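Local coordinates for protein type III effector NopAA (Sinorhizobium fredii USDA 257, PDB 6SDU) that hydrolyses xyloglucan through a glycosyl hydrolase family 12 domain, here holding cellobiose, and is delivered by a symbiotic type III secretion system, at residues Glu118-Thr123 / Val175-Arg180; Thr161-Glu166 / Leu179-Thr184; Asp39-Arg44 / Pro68-Tyr73; Ser62-Thr67 / Val216-Ser221; Ser93-Val98 / Asn228-Ser233. One frame throughout, in Å; residues are numbered along the deposited sequence.

Contact 1. Residues Glu118-Thr123 / Val175-Arg180; sequences EIMLWT and VISLLR
Leu179 lies alongside the Trp122 indole and sets CD1 over one face, 3.8 Å from the centroid of the five-membered ring and 21° off its normal. Met120 SD sits in the ring plane at the indole edge. With Trp122 CG anti to its own carbonyl carbon (chi1 -66°), the indole starts out beside Leu179, the two side chains pointing the same way. Trp122 NE1 is buried with no hydrogen-bond partner in the model. On the same side of the sheet, Val175 CG2 touches Glu118 OE1 at 3.5 Å, and that oxygen also takes a hydrogen bond from His173. The opposite side carries Leu121 CD2 beside Leu178 CB, 3.9 Å apart, covered by Ile194 of helix 191-200. Five backbone bonds set this register, Leu178 N to Met120 O spanning 2.7 Å. Segments 118-122 and 175-180 run parallel, 11° apart, in an otherwise antiparallel sheet, the one that forms the concave cleft of the family 12 beta-jelly roll, where Met120 and Trp122 line the glucose site.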
# COMPACT_ATOMS: atom_id res chain seq x y z
N GLU A 118 -5.62 -6.20 -7.83
CA GLU A 118 -4.95 -5.33 -6.88
C GLU A 118 -3.71 -6.04 -6.36
O GLU A 118 -3.80 -7.19 -5.91
CB GLU A 118 -5.91 -4.99 -5.73
CG GLU A 118 -5.42 -3.96 -4.81
CD GLU A 118 -6.28 -3.83 -3.56
OE1 GLU A 118 -7.34 -4.51 -3.45
OE2 GLU A 118 -5.89 -3.05 -2.67
N ILE A 119 -2.55 -5.40 -6.47
CA ILE A 119 -1.29 -5.95 -5.97
C ILE A 119 -0.76 -5.04 -4.86
O ILE A 119 -0.54 -3.84 -5.09
CB ILE A 119 -0.25 -6.12 -7.08
CG1 ILE A 119 -0.78 -7.06 -8.18
CG2 ILE A 119 1.10 -6.65 -6.49
CD1 ILE A 119 -1.50 -6.34 -9.32
N MET A 120 -0.59 -5.60 -3.66
CA MET A 120 -0.13 -4.87 -2.49
C MET A 120 1.28 -5.31 -2.11
O MET A 120 1.60 -6.50 -2.17
CB MET A 120 -1.04 -5.09 -1.27
CG MET A 120 -2.54 -4.76 -1.46
SD MET A 120 -3.34 -4.46 0.13
CE MET A 120 -2.72 -2.82 0.47
N LEU A 121 2.12 -4.36 -1.75
CA LEU A 121 3.46 -4.64 -1.24
C LEU A 121 3.57 -3.94 0.11
O LEU A 121 3.60 -2.71 0.16
CB LEU A 121 4.56 -4.16 -2.20
CG LEU A 121 4.33 -4.36 -3.72
CD1 LEU A 121 5.43 -3.64 -4.52
CD2 LEU A 121 4.28 -5.84 -4.06
N TRP A 122 3.57 -4.72 1.19
CA TRP A 122 3.67 -4.20 2.56
C TRP A 122 5.14 -4.03 2.95
O TRP A 122 5.87 -5.01 3.10
CB TRP A 122 2.98 -5.14 3.54
CG TRP A 122 1.45 -5.29 3.40
CD1 TRP A 122 0.70 -5.08 2.27
CD2 TRP A 122 0.53 -5.71 4.42
NE1 TRP A 122 -0.64 -5.32 2.53
CE2 TRP A 122 -0.76 -5.70 3.84
CE3 TRP A 122 0.67 -6.06 5.77
CZ2 TRP A 122 -1.91 -6.05 4.57
CZ3 TRP A 122 -0.48 -6.41 6.51
CH2 TRP A 122 -1.75 -6.39 5.90
N THR A 123 5.59 -2.78 3.13
CA THR A 123 6.99 -2.55 3.50
C THR A 123 7.22 -2.57 5.01
O THR A 123 8.25 -3.06 5.46
CB THR A 123 7.48 -1.22 2.93
OG1 THR A 123 6.72 -0.13 3.49
CG2 THR A 123 7.38 -1.23 1.41
N VAL A 175 -7.00 -9.92 -5.06
CA VAL A 175 -5.98 -9.19 -4.30
C VAL A 175 -4.79 -10.11 -4.05
O VAL A 175 -4.94 -11.15 -3.39
CB VAL A 175 -6.53 -8.65 -2.96
CG1 VAL A 175 -5.48 -7.75 -2.26
CG2 VAL A 175 -7.81 -7.92 -3.17
N ILE A 176 -3.62 -9.73 -4.54
CA ILE A 176 -2.37 -10.43 -4.29
C ILE A 176 -1.53 -9.50 -3.42
O ILE A 176 -1.23 -8.37 -3.82
CB ILE A 176 -1.63 -10.77 -5.60
CG1 ILE A 176 -2.54 -11.51 -6.59
CG2 ILE A 176 -0.40 -11.62 -5.33
CD1 ILE A 176 -2.86 -12.92 -6.16
N SER A 177 -1.14 -9.97 -2.23
CA SER A 177 -0.40 -9.16 -1.26
C SER A 177 0.97 -9.77 -0.98
O SER A 177 1.07 -10.97 -0.68
CB SER A 177 -1.16 -9.03 0.05
OG SER A 177 -2.46 -8.55 -0.17
N LEU A 178 2.02 -8.96 -1.05
CA LEU A 178 3.37 -9.39 -0.71
C LEU A 178 3.78 -8.66 0.56
O LEU A 178 3.78 -7.43 0.60
CB LEU A 178 4.35 -9.10 -1.85
CG LEU A 178 4.28 -10.10 -3.01
CD1 LEU A 178 3.01 -9.93 -3.81
CD2 LEU A 178 5.51 -9.94 -3.92
N LEU A 179 4.13 -9.42 1.60
CA LEU A 179 4.58 -8.87 2.87
C LEU A 179 6.09 -9.08 2.94
O LEU A 179 6.55 -10.22 2.82
CB LEU A 179 3.89 -9.55 4.06
CG LEU A 179 2.55 -9.00 4.54
CD1 LEU A 179 1.52 -8.99 3.43
CD2 LEU A 179 2.04 -9.81 5.75
N ARG A 180 6.85 -8.00 3.10
CA ARG A 180 8.30 -8.14 3.17
C ARG A 180 8.68 -8.97 4.39
O ARG A 180 8.25 -8.68 5.51
CB ARG A 180 8.97 -6.78 3.24
CG ARG A 180 9.71 -6.42 1.98
CD ARG A 180 10.54 -5.19 2.16
NE ARG A 180 11.77 -5.53 2.85
CZ ARG A 180 12.97 -5.16 2.45
NH1 ARG A 180 13.11 -4.44 1.35
NH2 ARG A 180 14.02 -5.51 3.15

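Contact 2. Residues Thr161-Glu166 / Leu179-Thr184; sequences TWNVFE and LRTSKT
Arg180 lays its chain over Trp162, whose CG is anti to the carbonyl carbon (chi1 -45°) and whose ring, turned by chi2 84°, presents a face to the arginine. The two belong to the beta hairpin of strands 160-168 and 174-180, where Trp162 and Arg180 form an antiparallel non-hydrogen-bonded pair. Arg180 CG stands 3.5 Å from the centroid of the six-membered ring, a CH-pi contact displaced toward the rim, and the guanidinium plane is turned 74° from the indole. Beyond the bend at chi3, Arg180 NE reaches Ser182 O at 2.6 Å, which ties the arginine to its own loop; Trp162 NE1 bonds to Val157 O. On the opposite side of the sheet from Trp162, Phe165 crosses Leu179 at about a right angle, with CE1 3.9 Å from Leu179 CD2. Asn163 and Leu179 exchange two backbone bonds. Just past the end of strand 174-180, Thr181 N reaches Thr161 O at 3.0 Å, and Thr181 OG1 does so weakly at 3.2 Å.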
# COMPACT_ATOMS: atom_id res chain seq x y z
N THR A 161 12.76 -10.09 -0.39
CA THR A 161 12.12 -11.37 -0.12
C THR A 161 10.75 -11.13 0.50
O THR A 161 10.61 -10.28 1.39
CB THR A 161 12.98 -12.24 0.80
OG1 THR A 161 14.25 -12.46 0.17
CG2 THR A 161 12.30 -13.57 1.08
N TRP A 162 9.75 -11.86 0.03
CA TRP A 162 8.37 -11.60 0.41
C TRP A 162 7.65 -12.90 0.70
O TRP A 162 8.05 -13.97 0.24
CB TRP A 162 7.59 -10.87 -0.70
CG TRP A 162 8.27 -9.71 -1.37
CD1 TRP A 162 9.14 -9.77 -2.39
CD2 TRP A 162 8.05 -8.31 -1.10
NE1 TRP A 162 9.51 -8.50 -2.78
CE2 TRP A 162 8.86 -7.59 -2.00
CE3 TRP A 162 7.27 -7.60 -0.18
CZ2 TRP A 162 8.91 -6.20 -2.01
CZ3 TRP A 162 7.32 -6.21 -0.20
CH2 TRP A 162 8.14 -5.53 -1.10
N ASN A 163 6.57 -12.78 1.47
CA ASN A 163 5.55 -13.82 1.61
C ASN A 163 4.31 -13.35 0.84
O ASN A 163 3.94 -12.17 0.92
CB ASN A 163 5.19 -14.06 3.08
CG ASN A 163 6.24 -14.87 3.80
OD1 ASN A 163 7.00 -15.61 3.17
ND2 ASN A 163 6.29 -14.74 5.13
N VAL A 164 3.73 -14.26 0.04
CA VAL A 164 2.66 -13.94 -0.90
C VAL A 164 1.33 -14.50 -0.39
O VAL A 164 1.25 -15.67 0.01
CB VAL A 164 2.98 -14.46 -2.31
CG1 VAL A 164 1.90 -14.05 -3.32
CG2 VAL A 164 4.33 -13.92 -2.72
N PHE A 165 0.29 -13.66 -0.44
CA PHE A 165 -1.04 -14.02 0.02
C PHE A 165 -2.06 -13.76 -1.09
O PHE A 165 -1.87 -12.87 -1.93
CB PHE A 165 -1.41 -13.23 1.26
CG PHE A 165 -0.52 -13.47 2.41
CD1 PHE A 165 0.69 -12.81 2.51
CD2 PHE A 165 -0.89 -14.38 3.40
CE1 PHE A 165 1.53 -13.06 3.59
CE2 PHE A 165 -0.06 -14.63 4.48
CZ PHE A 165 1.15 -13.97 4.59
N GLU A 166 -3.14 -14.55 -1.09
CA GLU A 166 -4.17 -14.44 -2.11
C GLU A 166 -5.57 -14.35 -1.50
O GLU A 166 -5.93 -15.17 -0.65
CB GLU A 166 -4.14 -15.62 -3.08
CG GLU A 166 -5.16 -15.49 -4.22
CD GLU A 166 -5.32 -16.77 -5.04
OE1 GLU A 166 -6.13 -16.76 -5.99
OE2 GLU A 166 -4.66 -17.79 -4.72
N LEU A 179 4.13 -9.42 1.60
CA LEU A 179 4.58 -8.87 2.87
C LEU A 179 6.09 -9.08 2.94
O LEU A 179 6.55 -10.22 2.82
CB LEU A 179 3.89 -9.55 4.06
CG LEU A 179 2.55 -9.00 4.54
CD1 LEU A 179 1.52 -8.99 3.43
CD2 LEU A 179 2.04 -9.81 5.75
N ARG A 180 6.85 -8.00 3.10
CA ARG A 180 8.30 -8.14 3.17
C ARG A 180 8.68 -8.97 4.39
O ARG A 180 8.25 -8.68 5.51
CB ARG A 180 8.97 -6.78 3.24
CG ARG A 180 9.71 -6.42 1.98
CD ARG A 180 10.54 -5.19 2.16
NE ARG A 180 11.77 -5.53 2.85
CZ ARG A 180 12.97 -5.16 2.45
NH1 ARG A 180 13.11 -4.44 1.35
NH2 ARG A 180 14.02 -5.51 3.15
N THR A 181 9.51 -10.00 4.17
CA THR A 181 9.93 -10.86 5.27
C THR A 181 10.79 -10.10 6.26
O THR A 181 10.88 -10.49 7.43
CB THR A 181 10.67 -12.10 4.76
OG1 THR A 181 11.83 -11.71 4.00
CG2 THR A 181 9.72 -12.93 3.89
N SER A 182 11.52 -9.08 5.79
CA SER A 182 12.23 -8.14 6.65
C SER A 182 11.63 -6.75 6.43
O SER A 182 11.67 -6.21 5.32
CB SER A 182 13.73 -8.15 6.36
OG SER A 182 14.43 -7.46 7.37
N LYS A 183 11.05 -6.17 7.49
CA LYS A 183 10.45 -4.85 7.37
C LYS A 183 11.53 -3.79 7.20
O LYS A 183 12.65 -3.94 7.71
CB LYS A 183 9.62 -4.53 8.61
CG LYS A 183 8.49 -5.50 8.89
CD LYS A 183 8.03 -5.37 10.35
CE LYS A 183 6.86 -6.31 10.63
NZ LYS A 183 6.22 -5.97 11.92
N THR A 184 11.21 -2.75 6.44
CA THR A 184 12.16 -1.66 6.19
C THR A 184 11.40 -0.35 6.07
O THR A 184 10.19 -0.32 5.78
CB THR A 184 12.98 -1.94 4.91
OG1 THR A 184 14.12 -1.07 4.85
CG2 THR A 184 12.10 -1.75 3.66

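Contact 3. Residues Asp39-Arg44 / Pro68-Tyr73; sequences DVWGPR and PGIKSY
Trp41 and Lys71 meet through backbone and ring at once. Among the hydrogen bonds, Trp41 N points nearly straight at Lys71 O (3.1 Å, 168° at the hydrogen), and Tyr73 N reaches Asp39 O at 2.8 Å along a more bent path of 147°. The same Lys71 O also lies over the ring, 3.5 Å above the Trp41 plane at the centre of the indole. Trp41 CG stands between its backbone N and carbonyl carbon (chi1 58°), and the ring beyond it lies across the 70-73 backbone. Apolar and CH-pi contacts add to this: Ser72 CA is 4.1 Å from the centroid of the six-membered ring, Trp41 CZ2 meets Ile70 CG2 at 3.8 Å, and Val40 CG1 touches Ser72 CB. Lys71 NZ turns back to Gly69 O at 2.8 Å and also bonds to Thr67 O and Thr219 O. Ile70, in the loop just before strand 72-83, borders the bound glucose. The weakly bonded pair joins the end of strand 34-40 to the start of strand 72-83, which strand 208-218 flanks on its other side.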
# COMPACT_ATOMS: atom_id res chain seq x y z
N ASP A 39 -8.13 9.53 2.18
CA ASP A 39 -9.23 8.56 2.19
C ASP A 39 -9.50 8.04 3.59
O ASP A 39 -8.63 7.38 4.19
CB ASP A 39 -8.92 7.40 1.25
CG ASP A 39 -8.98 7.79 -0.19
OD1 ASP A 39 -9.06 9.02 -0.47
OD2 ASP A 39 -8.97 6.87 -1.05
N VAL A 40 -10.69 8.37 4.14
CA VAL A 40 -11.18 7.93 5.44
C VAL A 40 -12.67 7.66 5.32
O VAL A 40 -13.42 8.54 4.87
CB VAL A 40 -10.97 8.94 6.58
CG1 VAL A 40 -11.07 8.25 7.93
CG2 VAL A 40 -9.67 9.66 6.45
N TRP A 41 -13.11 6.45 5.68
CA TRP A 41 -14.52 6.07 5.55
C TRP A 41 -15.05 5.38 6.80
O TRP A 41 -14.34 5.27 7.81
CB TRP A 41 -14.68 5.15 4.35
CG TRP A 41 -13.84 3.94 4.51
CD1 TRP A 41 -14.16 2.79 5.17
CD2 TRP A 41 -12.50 3.77 4.04
NE1 TRP A 41 -13.12 1.91 5.10
CE2 TRP A 41 -12.09 2.48 4.41
CE3 TRP A 41 -11.62 4.58 3.31
CZ2 TRP A 41 -10.83 1.97 4.10
CZ3 TRP A 41 -10.36 4.07 3.00
CH2 TRP A 41 -9.98 2.78 3.41
N GLY A 42 -16.29 4.87 6.76
CA GLY A 42 -16.74 4.06 7.87
C GLY A 42 -17.71 4.72 8.83
O GLY A 42 -18.15 5.86 8.64
N PRO A 43 -18.07 3.98 9.90
CA PRO A 43 -19.07 4.46 10.86
C PRO A 43 -18.70 5.72 11.63
O PRO A 43 -19.41 6.74 11.54
CB PRO A 43 -19.25 3.26 11.81
CG PRO A 43 -18.04 2.38 11.58
CD PRO A 43 -17.67 2.58 10.15
N ARG A 44 -17.62 5.70 12.41
CA ARG A 44 -17.17 6.89 13.13
C ARG A 44 -15.68 7.04 12.92
O ARG A 44 -14.86 6.62 13.76
CB ARG A 44 -17.53 6.84 14.62
CG ARG A 44 -17.73 8.24 15.23
CD ARG A 44 -18.55 9.16 14.29
NE ARG A 44 -20.00 8.91 14.23
CZ ARG A 44 -20.84 9.07 15.25
NH1 ARG A 44 -20.39 9.45 16.43
NH2 ARG A 44 -22.15 8.84 15.08
N PRO A 68 -12.43 -2.93 15.14
CA PRO A 68 -12.12 -3.76 13.96
C PRO A 68 -12.17 -3.00 12.64
O PRO A 68 -12.96 -2.08 12.45
CB PRO A 68 -13.22 -4.84 13.99
CG PRO A 68 -13.80 -4.81 15.40
CD PRO A 68 -13.63 -3.40 15.85
N GLY A 69 -11.35 -3.44 11.70
CA GLY A 69 -11.45 -2.99 10.32
C GLY A 69 -10.57 -1.80 9.99
O GLY A 69 -10.24 -0.98 10.85
N ILE A 70 -10.18 -1.73 8.72
CA ILE A 70 -9.41 -0.61 8.19
C ILE A 70 -10.29 0.64 8.12
O ILE A 70 -11.41 0.60 7.60
CB ILE A 70 -8.83 -0.99 6.81
CG1 ILE A 70 -7.77 -2.05 7.00
CG2 ILE A 70 -8.18 0.19 6.10
CD1 ILE A 70 -7.38 -2.63 5.73
N LYS A 71 -9.79 1.75 8.67
CA LYS A 71 -10.55 3.00 8.68
C LYS A 71 -10.16 3.94 7.55
O LYS A 71 -11.01 4.70 7.09
CB LYS A 71 -10.39 3.77 10.01
CG LYS A 71 -10.47 2.93 11.26
CD LYS A 71 -11.79 2.22 11.35
CE LYS A 71 -11.95 1.59 12.72
NZ LYS A 71 -10.84 0.64 13.09
N SER A 72 -8.91 3.90 7.10
CA SER A 72 -8.44 4.92 6.19
C SER A 72 -7.25 4.40 5.38
O SER A 72 -6.57 3.45 5.77
CB SER A 72 -8.05 6.17 6.97
OG SER A 72 -6.92 5.90 7.79
N TYR A 73 -7.04 5.02 4.22
CA TYR A 73 -5.85 4.78 3.41
C TYR A 73 -5.40 6.10 2.81
O TYR A 73 -5.59 6.36 1.61
CB TYR A 73 -6.12 3.74 2.31
CG TYR A 73 -4.88 3.36 1.47
CD1 TYR A 73 -3.70 2.91 2.07
CD2 TYR A 73 -4.91 3.43 0.08
CE1 TYR A 73 -2.58 2.55 1.30
CE2 TYR A 73 -3.80 3.07 -0.70
CZ TYR A 73 -2.64 2.64 -0.09
OH TYR A 73 -1.54 2.31 -0.87

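Contact 4. Residues Ser62-Thr67 / Val216-Ser221; sequences SDQPNT and VEITSS
Asn66 meets Ser220 through its flat amide: OD1 accepts Ser220 OG at 3.2 Å, the donor tilted 29° from the carbonyl plane. The second amide is that of Gln64, whose NE2 bonds in the amide plane to Ser62 OG and whose OE1 takes Gly46 N. Behind it the Gln64 side chain crosses that of Ile218 at about a right angle, Gln64 CG touching Ile218 CG2 at 3.8 Å; Ile218 CD1 presses tightly on Ser62 CB at 3.4 Å. Ser221 OG, held between its backbone N and carbonyl carbon (chi1 60°), gives its hydrogen to Ser62 O at 2.7 Å from above the carbonyl plane and receives Gln64 N at 2.9 Å. Ser221 N returns a bond of 2.9 Å to Gln64 O. One hydroxyl thus serves as donor and acceptor, and it satisfies two backbone groups of the 62-67 loop without regular strand pairing. This chemistry fixes the loop beside the end of strand 208-218, a few residues past Glu217, whose OE2 hydrogen-bonds the glucose O2.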
# COMPACT_ATOMS: atom_id res chain seq x y z
N SER A 62 -3.08 10.63 12.01
CA SER A 62 -4.41 10.04 12.12
C SER A 62 -4.62 9.48 13.51
O SER A 62 -3.71 8.88 14.07
CB SER A 62 -4.60 8.93 11.04
OG SER A 62 -5.95 8.51 10.92
N ASP A 63 -5.81 9.68 14.06
CA ASP A 63 -6.24 9.18 15.37
C ASP A 63 -7.48 8.29 15.20
O ASP A 63 -8.61 8.75 15.38
CB ASP A 63 -6.55 10.39 16.29
CG ASP A 63 -7.01 9.99 17.67
OD1 ASP A 63 -7.13 8.77 17.94
OD2 ASP A 63 -7.28 10.89 18.50
N GLN A 64 -7.27 7.02 14.87
CA GLN A 64 -8.35 6.06 14.62
C GLN A 64 -8.56 5.15 15.83
O GLN A 64 -7.59 4.76 16.50
CB GLN A 64 -8.03 5.22 13.38
CG GLN A 64 -7.83 6.09 12.14
CD GLN A 64 -9.02 7.01 11.88
OE1 GLN A 64 -10.17 6.59 12.03
NE2 GLN A 64 -8.75 8.25 11.46
N PRO A 65 -9.81 4.83 16.19
CA PRO A 65 -10.05 4.06 17.41
C PRO A 65 -9.64 2.60 17.29
O PRO A 65 -9.53 2.02 16.19
CB PRO A 65 -11.56 4.18 17.61
CG PRO A 65 -12.09 4.25 16.20
CD PRO A 65 -11.07 5.09 15.46
N ASN A 66 -9.47 1.98 18.46
CA ASN A 66 -9.10 0.57 18.59
C ASN A 66 -10.32 -0.34 18.36
O ASN A 66 -10.85 -0.99 19.27
CB ASN A 66 -8.48 0.28 19.95
CG ASN A 66 -7.74 -1.03 19.95
OD1 ASN A 66 -7.12 -1.38 18.95
ND2 ASN A 66 -7.89 -1.81 21.01
N THR A 67 -10.78 -0.36 17.12
CA THR A 67 -11.95 -1.12 16.73
C THR A 67 -11.64 -1.90 15.47
O THR A 67 -10.68 -1.57 14.76
CB THR A 67 -13.15 -0.19 16.51
OG1 THR A 67 -12.92 0.64 15.36
CG2 THR A 67 -13.36 0.70 17.71
N VAL A 216 -0.67 4.40 3.92
CA VAL A 216 -0.83 3.54 5.10
C VAL A 216 -2.31 3.20 5.31
O VAL A 216 -3.18 4.09 5.35
CB VAL A 216 -0.20 4.20 6.36
CG1 VAL A 216 -0.77 5.56 6.64
CG2 VAL A 216 -0.29 3.29 7.58
N GLU A 217 -2.61 1.90 5.44
CA GLU A 217 -3.95 1.44 5.80
C GLU A 217 -4.00 1.41 7.33
O GLU A 217 -3.34 0.56 7.94
CB GLU A 217 -4.22 0.04 5.25
CG GLU A 217 -4.24 -0.08 3.72
CD GLU A 217 -4.56 -1.49 3.25
OE1 GLU A 217 -3.86 -2.46 3.68
OE2 GLU A 217 -5.51 -1.63 2.46
N ILE A 218 -4.77 2.31 7.94
CA ILE A 218 -4.80 2.43 9.40
C ILE A 218 -6.01 1.69 9.95
O ILE A 218 -7.16 2.03 9.64
CB ILE A 218 -4.79 3.89 9.84
CG1 ILE A 218 -3.59 4.60 9.24
CG2 ILE A 218 -4.77 3.99 11.39
CD1 ILE A 218 -3.60 6.06 9.47
N THR A 219 -5.75 0.70 10.79
CA THR A 219 -6.84 0.07 11.52
C THR A 219 -7.02 0.73 12.89
O THR A 219 -8.15 0.99 13.30
CB THR A 219 -6.60 -1.45 11.61
OG1 THR A 219 -6.78 -2.02 10.30
CG2 THR A 219 -7.59 -2.11 12.58
N SER A 220 -5.93 1.01 13.60
CA SER A 220 -6.03 1.65 14.90
C SER A 220 -4.81 2.56 15.13
O SER A 220 -3.68 2.15 14.85
CB SER A 220 -6.16 0.57 15.97
OG SER A 220 -5.86 1.03 17.27
N SER A 221 -5.04 3.79 15.61
CA SER A 221 -3.94 4.67 16.01
C SER A 221 -4.39 5.58 17.14
O SER A 221 -4.24 6.80 17.05
CB SER A 221 -3.45 5.51 14.82
OG SER A 221 -4.48 6.33 14.31

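Contact 5. Residues Ser93-Val98 / Asn228-Ser233; sequences SFNQEV and NFNNWS
Glu97 and Asn228 open an antiparallel pairing of segments 93-97 and 228-233, at 151°, part of strands 90-97 and 225-236, that runs to Ser93 and Ser233 and is broken by a classic beta bulge in which Asn230 and Asn231 both face Asn95. At the bulge Asn95 O takes Asn230 N at 2.8 Å and, more weakly, Asn231 N at 3.3 Å; Asn95 N bonds back to Asn231 O. The bulge shifts the register by one residue, so Gln96 pairs with Phe229. Buried side chains line one side of the sheet. There Phe94 CB meets the edge of the Trp232 ring, 4.0 Å from CD1, and Gln96 lies beside Phe229 with amide and ring planes 86° apart. At the end of the Gln96 chain, OE1 bonds to Tyr214 OH and NE2 to Asn185 OD1. Phe229 stacks on Trp58 of the adjacent strand 57-62 and touches Val106 of the facing sheet of the jelly roll. The opposite side is polar: Asn230 ND2 approaches Glu97 CD at 3.6 Å, across planes turned 85°, and Asn228 ND2 gives Glu97 OE1 a weak bond of 3.1 Å.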
# COMPACT_ATOMS: atom_id res chain seq x y z
N SER A 93 10.85 4.37 -5.33
CA SER A 93 11.67 4.58 -4.14
C SER A 93 10.84 5.17 -3.01
O SER A 93 10.05 6.08 -3.25
CB SER A 93 12.85 5.51 -4.43
OG SER A 93 13.77 4.87 -5.29
N PHE A 94 11.04 4.67 -1.78
CA PHE A 94 10.33 5.16 -0.60
C PHE A 94 11.30 5.39 0.55
O PHE A 94 12.30 4.68 0.68
CB PHE A 94 9.21 4.19 -0.16
CG PHE A 94 9.72 2.83 0.27
CD1 PHE A 94 10.05 1.86 -0.67
CD2 PHE A 94 9.84 2.51 1.62
CE1 PHE A 94 10.52 0.61 -0.29
CE2 PHE A 94 10.30 1.25 2.02
CZ PHE A 94 10.64 0.30 1.05
N ASN A 95 11.04 6.42 1.34
CA ASN A 95 11.76 6.68 2.58
C ASN A 95 10.76 7.22 3.59
O ASN A 95 10.13 8.24 3.34
CB ASN A 95 12.90 7.68 2.33
CG ASN A 95 13.71 7.96 3.57
OD1 ASN A 95 13.95 7.07 4.38
ND2 ASN A 95 14.12 9.21 3.74
N GLN A 96 10.61 6.55 4.74
CA GLN A 96 9.53 6.94 5.65
C GLN A 96 9.96 6.89 7.12
O GLN A 96 10.96 6.28 7.49
CB GLN A 96 8.31 6.04 5.44
CG GLN A 96 8.53 4.59 5.95
CD GLN A 96 7.91 3.56 5.04
OE1 GLN A 96 7.41 3.89 3.96
NE2 GLN A 96 7.93 2.30 5.48
N GLU A 97 9.18 7.59 7.95
CA GLU A 97 9.31 7.54 9.40
C GLU A 97 7.94 7.15 9.97
O GLU A 97 6.94 7.81 9.69
CB GLU A 97 9.75 8.90 9.95
CG GLU A 97 11.13 9.38 9.51
CD GLU A 97 11.36 10.88 9.82
OE1 GLU A 97 10.37 11.64 9.88
OE2 GLU A 97 12.52 11.29 10.02
N VAL A 98 7.91 6.09 10.76
CA VAL A 98 6.66 5.46 11.19
C VAL A 98 6.63 5.45 12.70
O VAL A 98 7.69 5.54 13.36
CB VAL A 98 6.51 4.03 10.62
CG1 VAL A 98 6.49 4.03 9.09
CG2 VAL A 98 7.64 3.15 11.12
N ASN A 228 5.49 9.99 8.26
CA ASN A 228 6.17 10.90 7.35
C ASN A 228 6.73 10.14 6.16
O ASN A 228 7.47 9.16 6.34
CB ASN A 228 7.31 11.66 8.04
CG ASN A 228 6.84 12.57 9.15
OD1 ASN A 228 6.02 13.46 8.92
ND2 ASN A 228 7.37 12.37 10.35
N PHE A 229 6.43 10.61 4.96
CA PHE A 229 6.98 10.00 3.76
C PHE A 229 7.93 11.07 3.24
O PHE A 229 7.53 11.99 2.53
CB PHE A 229 5.86 9.61 2.78
CG PHE A 229 4.89 8.60 3.37
CD1 PHE A 229 5.14 7.24 3.29
CD2 PHE A 229 3.75 9.01 4.03
CE1 PHE A 229 4.26 6.31 3.84
CE2 PHE A 229 2.86 8.08 4.61
CZ PHE A 229 3.12 6.74 4.52
N ASN A 230 9.21 10.89 3.56
CA ASN A 230 10.19 11.93 3.26
C ASN A 230 10.56 11.90 1.80
O ASN A 230 10.88 12.95 1.21
CB ASN A 230 11.47 11.74 4.07
CG ASN A 230 11.23 11.79 5.54
OD1 ASN A 230 10.50 12.66 6.02
ND2 ASN A 230 11.86 10.88 6.28
N ASN A 231 10.51 10.73 1.18
CA ASN A 231 10.64 10.68 -0.25
C ASN A 231 9.73 9.59 -0.79
O ASN A 231 9.54 8.55 -0.15
CB ASN A 231 12.08 10.43 -0.67
CG ASN A 231 12.22 10.39 -2.16
OD1 ASN A 231 11.92 11.37 -2.84
ND2 ASN A 231 12.60 9.24 -2.70
N TRP A 232 9.12 9.88 -1.94
CA TRP A 232 8.39 8.89 -2.72
C TRP A 232 8.44 9.33 -4.18
O TRP A 232 8.01 10.44 -4.49
CB TRP A 232 6.93 8.72 -2.26
CG TRP A 232 6.33 7.46 -2.85
CD1 TRP A 232 6.58 6.18 -2.43
CD2 TRP A 232 5.43 7.34 -3.98
NE1 TRP A 232 5.89 5.28 -3.21
CE2 TRP A 232 5.18 5.96 -4.17
CE3 TRP A 232 4.81 8.25 -4.83
CZ2 TRP A 232 4.32 5.48 -5.15
CZ3 TRP A 232 3.96 7.78 -5.82
CH2 TRP A 232 3.72 6.41 -5.96
N SER A 233 8.93 8.46 -5.05
CA SER A 233 9.03 8.76 -6.48
C SER A 233 8.72 7.49 -7.27
O SER A 233 8.91 6.38 -6.77
CB SER A 233 10.43 9.28 -6.85
OG SER A 233 11.44 8.36 -6.45

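How the contacts relate
Contacts 1 to 4 all reach the sheet that carries the sugar, contact 4 through strand 208-218; contact 5 lies in the sheet packed against it. Contacts 1 and 2 are centred about 7 Å apart and share strand 174-180; Ser177 O lies 2.8 Å from Phe165 N, probably a hydrogen bond. Contacts 3 and 4, about 8 Å apart between centres, meet where Lys71 N faces Ile218 O at 2.8 Å. The cleft brings the two groups together: Met120 CE of contact 1 packs 3.4 Å from Glu217 OE1 of the 216-221 segment, and Ile70 of contact 3 joins them around the glucose. Thr123 CG2 meets Phe94 CZ at 3.6 Å, linking contact 1 to contact 5.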